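Local coordinates for bromo domain-containing protein (Trypanosoma cruzi, PDB 6NEY), which probably recognises acetylated lysines on chromatin proteins through its bromodomain, a helical-bundle reader module located in the N-terminal part of a longer protein, at residues A[64-67]-A[68-72]. Sequence-based numbering, arbitrary orientation.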
loop_
_atom_site.group_PDB
_atom_site.type_symbol
_atom_site.label_atom_id
_atom_site.label_comp_id
_atom_site.label_asym_id
_atom_site.label_seq_id
_atom_site.Cartn_x
_atom_site.Cartn_y
_atom_site.Cartn_z
ATOM N N ALA A 64 2.544 -5.679 -10.018
ATOM C CA ALA A 64 2.875 -6.001 -11.423
ATOM C C ALA A 64 3.572 -7.376 -11.495
ATOM O O ALA A 64 3.383 -8.092 -12.483
ATOM C CB ALA A 64 3.707 -4.877 -11.966
ATOM N N ASN A 65 4.289 -7.759 -10.442
ATOM C CA ASN A 65 5.101 -9.000 -10.369
ATOM C C ASN A 65 4.273 -10.145 -9.785
ATOM O O ASN A 65 4.874 -11.201 -9.520
ATOM C CB ASN A 65 6.366 -8.803 -9.525
ATOM C CG ASN A 65 7.369 -7.868 -10.165
ATOM N N GLU A 66 2.959 -9.959 -9.579
ATOM C CA GLU A 66 2.023 -11.008 -9.067
ATOM C C GLU A 66 2.207 -11.267 -7.566
ATOM O O GLU A 66 1.606 -12.234 -7.076
ATOM C CB GLU A 66 2.214 -12.373 -9.745
ATOM C CG GLU A 66 2.325 -12.366 -11.259
ATOM C CD GLU A 66 2.024 -13.744 -11.842
ATOM O OE1 GLU A 66 2.728 -14.704 -11.452
ATOM O OE2 GLU A 66 1.052 -13.877 -12.628
ATOM N N ALA A 67 2.911 -10.412 -6.830
ATOM C CA ALA A 67 3.177 -10.611 -5.384
ATOM C C ALA A 67 1.858 -10.760 -4.608
ATOM O O ALA A 67 1.803 -11.548 -3.639
ATOM C CB ALA A 67 3.994 -9.459 -4.856
ATOM N N TYR A 68 0.805 -10.041 -5.024
ATOM C CA TYR A 68 -0.439 -9.857 -4.227
ATOM C C TYR A 68 -1.625 -10.673 -4.774
ATOM O O TYR A 68 -2.663 -10.730 -4.084
ATOM C CB TYR A 68 -0.843 -8.374 -4.221
ATOM C CG TYR A 68 0.153 -7.403 -3.646
ATOM C CD1 TYR A 68 0.797 -7.618 -2.430
ATOM C CD2 TYR A 68 0.407 -6.211 -4.307
ATOM C CE1 TYR A 68 1.680 -6.681 -1.906
ATOM C CE2 TYR A 68 1.271 -5.263 -3.794
ATOM C CZ TYR A 68 1.928 -5.502 -2.597
ATOM O OH TYR A 68 2.780 -4.533 -2.140
ATOM N N SER A 69 -1.501 -11.291 -5.949
ATOM C CA SER A 69 -2.661 -11.769 -6.763
ATOM C C SER A 69 -3.300 -13.038 -6.175
ATOM O O SER A 69 -4.396 -13.405 -6.651
ATOM C CB SER A 69 -2.263 -11.997 -8.186
ATOM O OG SER A 69 -1.807 -10.801 -8.799
ATOM N N TYR A 70 -2.633 -13.712 -5.230
ATOM C CA TYR A 70 -3.053 -15.024 -4.671
ATOM C C TYR A 70 -3.666 -14.880 -3.273
ATOM O O TYR A 70 -4.133 -15.907 -2.758
ATOM C CB TYR A 70 -1.878 -16.007 -4.696
ATOM C CG TYR A 70 -1.394 -16.275 -6.095
ATOM C CD1 TYR A 70 -0.482 -15.431 -6.703
ATOM C CD2 TYR A 70 -1.912 -17.319 -6.846
ATOM C CE1 TYR A 70 -0.072 -15.632 -8.010
ATOM C CE2 TYR A 70 -1.508 -17.540 -8.152
ATOM C CZ TYR A 70 -0.589 -16.689 -8.738
ATOM O OH TYR A 70 -0.177 -16.898 -10.019
ATOM N N ASP A 71 -3.708 -13.679 -2.687
ATOM C CA ASP A 71 -4.305 -13.446 -1.340
ATOM C C ASP A 71 -5.737 -12.942 -1.497
ATOM O O ASP A 71 -5.895 -11.789 -1.883
ATOM C CB ASP A 71 -3.558 -12.391 -0.517
ATOM C CG ASP A 71 -2.132 -12.740 -0.139
ATOM O OD1 ASP A 71 -1.784 -13.952 -0.171
ATOM O OD2 ASP A 71 -1.386 -11.794 0.207
ATOM N N VAL A 72 -6.749 -13.731 -1.137
ATOM C CA VAL A 72 -8.164 -13.313 -1.366
ATOM C C VAL A 72 -8.440 -11.990 -0.624
ATOM O O VAL A 72 -9.191 -11.156 -1.176
ATOM C CB VAL A 72 -9.170 -14.425 -1.009
ATOM C CG1 VAL A 72 -9.269 -14.694 0.483
ATOM C CG2 VAL A 72 -10.537 -14.106 -1.582
HETATM O O HOH W 1 -0.372 -13.078 -3.264
#
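The Y70 ring lies with one edge against the backbone carbonyl of E66: CD1 is 3.8 Å from E66 O, which sits in the plane of the ring. With its CG beside the backbone N (chi1 -62°), Y70 reaches back along the chain, and its OH stops 3.9 Å from E66 OE1, too far for a hydrogen bond. The carboxylate and ring planes stand nearly perpendicular, 83° apart. At its polar end E66 is held by K8, whose NZ makes a salt bridge to OE2. E66 O also accepts a weak but straight bond from S69 N (3.4 Å, 170°), while S69 OG passes 3.8 Å from E66 CA and is hydrogen-bonded to E12 OE2. E66, with positive phi, is the C-prime residue of the Schellman motif ending helix 56-64; the chain then enters a type I turn, Y68 to D71, in the short AB loop of the bromodomain, before helix 75-92. One water spans the bend, donating to A67 O (2.7 Å) and accepting from Y70 N (3.1 Å). A67 CB lies over one face of the Y68 ring, 4.4 Å from CD1. That buried ring packs against helices 56-64, 75-92 and 12-21, its OH hydrogen-bonded to D80.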